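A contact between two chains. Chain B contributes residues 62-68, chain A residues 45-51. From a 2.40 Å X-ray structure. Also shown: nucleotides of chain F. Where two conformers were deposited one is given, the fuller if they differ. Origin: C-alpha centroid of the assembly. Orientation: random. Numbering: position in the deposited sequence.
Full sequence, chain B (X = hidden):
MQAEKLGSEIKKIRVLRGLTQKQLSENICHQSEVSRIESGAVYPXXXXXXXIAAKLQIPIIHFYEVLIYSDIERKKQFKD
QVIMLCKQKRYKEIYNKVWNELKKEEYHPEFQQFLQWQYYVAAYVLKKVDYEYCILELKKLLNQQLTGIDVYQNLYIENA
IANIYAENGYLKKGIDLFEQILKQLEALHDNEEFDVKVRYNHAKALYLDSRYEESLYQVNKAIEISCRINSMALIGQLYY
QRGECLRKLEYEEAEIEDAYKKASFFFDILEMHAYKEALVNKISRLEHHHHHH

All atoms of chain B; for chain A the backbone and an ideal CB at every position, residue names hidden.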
# COMPACT_ATOMS: atom_id res chain seq x y z
N HIS B 62 14.03 -4.25 3.74
CA HIS B 62 14.71 -3.40 4.70
C HIS B 62 16.20 -3.68 4.77
O HIS B 62 17.02 -2.76 4.87
CB HIS B 62 14.11 -3.57 6.09
CG HIS B 62 14.79 -2.76 7.15
ND1 HIS B 62 14.54 -1.42 7.33
CD2 HIS B 62 15.73 -3.10 8.06
CE1 HIS B 62 15.29 -0.97 8.32
NE2 HIS B 62 16.02 -1.96 8.78
N PHE B 63 16.56 -4.96 4.71
CA PHE B 63 17.95 -5.33 4.79
C PHE B 63 18.73 -4.95 3.54
O PHE B 63 19.92 -4.63 3.62
CB PHE B 63 18.10 -6.80 5.13
CG PHE B 63 17.55 -7.15 6.47
CD1 PHE B 63 18.03 -6.52 7.60
CD2 PHE B 63 16.54 -8.08 6.60
CE1 PHE B 63 17.51 -6.83 8.85
CE2 PHE B 63 16.03 -8.39 7.84
CZ PHE B 63 16.51 -7.77 8.96
N TYR B 64 18.05 -4.96 2.39
CA TYR B 64 18.67 -4.50 1.16
C TYR B 64 18.81 -2.97 1.11
O TYR B 64 19.83 -2.45 0.63
CB TYR B 64 17.91 -5.01 -0.06
CG TYR B 64 18.20 -6.46 -0.37
CD1 TYR B 64 17.39 -7.47 0.14
CD2 TYR B 64 19.28 -6.82 -1.17
CE1 TYR B 64 17.65 -8.80 -0.14
CE2 TYR B 64 19.55 -8.16 -1.45
CZ TYR B 64 18.72 -9.14 -0.93
OH TYR B 64 18.96 -10.46 -1.19
N GLU B 65 17.80 -2.26 1.61
CA GLU B 65 17.83 -0.80 1.67
C GLU B 65 19.04 -0.28 2.46
O GLU B 65 19.74 0.62 2.02
CB GLU B 65 16.55 -0.25 2.29
CG GLU B 65 15.33 -0.35 1.41
CD GLU B 65 14.06 0.10 2.11
OE1 GLU B 65 14.02 0.09 3.36
OE2 GLU B 65 13.09 0.48 1.41
N VAL B 66 19.28 -0.87 3.63
CA VAL B 66 20.41 -0.45 4.45
C VAL B 66 21.75 -0.98 3.95
O VAL B 66 22.80 -0.65 4.49
CB VAL B 66 20.20 -0.83 5.93
CG1 VAL B 66 19.04 -0.05 6.51
CG2 VAL B 66 19.98 -2.34 6.06
N LEU B 67 21.71 -1.79 2.90
CA LEU B 67 22.92 -2.47 2.43
C LEU B 67 24.09 -1.53 2.11
O LEU B 67 25.21 -1.79 2.54
CB LEU B 67 22.60 -3.37 1.24
CG LEU B 67 23.68 -4.36 0.81
CD1 LEU B 67 23.98 -5.35 1.93
CD2 LEU B 67 23.24 -5.07 -0.47
N ILE B 68 23.85 -0.46 1.36
CA ILE B 68 24.95 0.35 0.82
C ILE B 68 25.03 1.81 1.30
O ILE B 68 26.13 2.33 1.53
CB ILE B 68 24.93 0.35 -0.73
CG1 ILE B 68 24.78 -1.08 -1.28
CG2 ILE B 68 26.19 1.03 -1.28
CD1 ILE B 68 24.57 -1.15 -2.80
N UNK A 45 24.36 -13.93 -4.21
CA UNK A 45 24.54 -13.05 -3.06
C UNK A 45 23.67 -11.79 -3.15
O UNK A 45 23.07 -11.51 -4.19
CB UNK A 45 26.01 -12.66 -2.94
N UNK A 46 23.60 -11.05 -2.05
CA UNK A 46 22.74 -9.87 -1.99
C UNK A 46 23.07 -8.84 -3.08
O UNK A 46 22.17 -8.35 -3.76
CB UNK A 46 22.86 -9.22 -0.61
N UNK A 47 24.35 -8.53 -3.22
CA UNK A 47 24.80 -7.61 -4.26
C UNK A 47 24.25 -8.00 -5.63
O UNK A 47 23.54 -7.23 -6.27
CB UNK A 47 26.33 -7.57 -4.30
N UNK A 48 24.58 -9.20 -6.09
CA UNK A 48 24.12 -9.70 -7.38
C UNK A 48 22.59 -9.76 -7.54
O UNK A 48 22.07 -9.41 -8.60
CB UNK A 48 24.70 -11.10 -7.60
N UNK A 49 21.88 -10.17 -6.50
CA UNK A 49 20.42 -10.25 -6.59
C UNK A 49 19.80 -8.87 -6.70
O UNK A 49 18.89 -8.64 -7.50
CB UNK A 49 19.85 -10.98 -5.38
N UNK A 50 20.28 -7.98 -5.85
CA UNK A 50 19.88 -6.59 -5.82
C UNK A 50 20.04 -5.96 -7.21
O UNK A 50 19.12 -5.33 -7.74
CB UNK A 50 20.70 -5.82 -4.78
N UNK A 51 21.20 -6.18 -7.82
CA UNK A 51 21.46 -5.76 -9.18
C UNK A 51 20.50 -6.35 -10.20
O UNK A 51 19.90 -5.61 -10.99
CB UNK A 51 22.89 -6.13 -9.56
P DT F 12 27.22 -15.84 -6.10
OP1 DT F 12 27.54 -15.49 -4.71
OP2 DT F 12 26.17 -15.10 -6.83
O5' DT F 12 28.56 -15.72 -6.97
C5' DT F 12 29.54 -14.78 -6.58
C4' DT F 12 30.78 -14.88 -7.46
O4' DT F 12 31.30 -16.23 -7.43
C3' DT F 12 30.58 -14.51 -8.94
O3' DT F 12 31.33 -13.31 -9.13
C2' DT F 12 31.09 -15.74 -9.72
C1' DT F 12 31.93 -16.48 -8.67
N1 DT F 12 32.03 -17.96 -8.82
C2 DT F 12 33.28 -18.53 -8.94
O2 DT F 12 34.30 -17.88 -8.94
N3 DT F 12 33.28 -19.89 -9.05
C4 DT F 12 32.19 -20.73 -9.06
O4 DT F 12 32.32 -21.94 -9.17
C5 DT F 12 30.91 -20.08 -8.93
C7 DT F 12 29.63 -20.88 -8.91
C6 DT F 12 30.89 -18.74 -8.81

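Position 45 comes just before a helix, with phi/psi of -73/169. Its CA-to-CB bond points sideways, and nothing of chain B lies within 5.5 Å of the ideal CB. The phosphate of DT12 of chain F is nearby, so a small polar side chain such as Ser or Thr would suit. The residue is serine. A:Ser45 OG donates a hydrogen bond to OP1 of DT12 (2.5 Å), and A:Ser45 N gives a weak one to OP2 of DT12 (3.4 Å).

Position 46 has helical angles and its CB points toward chain B. The ideal CB is 3.6 Å from B:Tyr64 CE2 and 4.2 Å from B:Leu67 CD2. Chain B offers an aromatic ring and an aliphatic side chain here, with no charge. A long apolar side chain is favoured; Met, Leu or Ile could be considered. The residue is methionine, with rotamers m, t and p. The chain folds over the tyrosine ring: A:Met46 CE sits 3.8 Å from the centroid of the B:Tyr64 ring, 9° off the normal, as a CH-pi contact over one face. The same methyl carbon, A:Met46 CE, lies 4.1 Å from B:Leu67 CD1, so it touches both apolar groups. Nearer the backbone, A:Met46 CB packs 3.5 Å from B:Tyr64 CE2.

Position 47 points away from chain B, and a polar residue would be at ease. It is aspartate, given in one of two deposited conformers. A:Asp47 OD1 accepts a hydrogen bond from the backbone N of position 48 (2.6 Å).

Position 48 is out of reach of chain B, which sets no preference. The residue is isoleucine; A:Ile48 CD1 comes within 3.4 Å of OP2 of DT12.

Position 49 points toward chain B. Its ideal CB is 4.3 Å from B:Tyr64 OH, at the hydroxyl end of the ring. An aliphatic side chain could pack there, and a polar one might approach the hydroxyl. The residue is leucine, rotamers t and p. A:Leu49 CD2 lies 3.6 Å from B:Tyr64 OH, a contact without a hydrogen bond; that hydroxyl is bonded elsewhere in the structure.

Position 50 also points toward chain B, with the ideal CB 4.0 Å from B:Tyr64 CD2. Beyond CB there is room, so many side chains with a methylene at CB would serve. The residue is glutamine. A:Gln50 CB packs 4.0 Å from B:Tyr64 CD2, and the amide makes no hydrogen bond to the chain B stretch.

Position 51 is helical and out of reach, so chain B does not select here. The residue is glycine.

Chain A 45-51: SMDILQG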
# COMPACT_ATOMS: atom_id res chain seq x y z
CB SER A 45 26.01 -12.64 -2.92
OG SER A 45 26.81 -13.20 -3.95
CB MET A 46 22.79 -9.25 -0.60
CG MET A 46 22.25 -10.18 0.49
SD MET A 46 22.37 -9.44 2.13
CE MET A 46 21.08 -8.20 2.05
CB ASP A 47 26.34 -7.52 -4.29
CG ASP A 47 27.02 -8.88 -4.07
OD1 ASP A 47 26.37 -9.93 -4.28
OD2 ASP A 47 28.21 -8.90 -3.70
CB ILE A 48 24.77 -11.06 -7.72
CG1 ILE A 48 26.30 -10.90 -7.73
CG2 ILE A 48 24.26 -11.58 -9.05
CD1 ILE A 48 27.07 -12.14 -8.13
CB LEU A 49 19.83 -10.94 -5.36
CG LEU A 49 18.35 -11.26 -5.51
CD1 LEU A 49 18.10 -12.11 -6.77
CD2 LEU A 49 17.85 -11.97 -4.26
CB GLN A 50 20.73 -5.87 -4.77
CG GLN A 50 21.19 -4.49 -5.13
CD GLN A 50 20.04 -3.54 -5.27
OE1 GLN A 50 19.01 -3.71 -4.60
NE2 GLN A 50 20.18 -2.55 -6.14
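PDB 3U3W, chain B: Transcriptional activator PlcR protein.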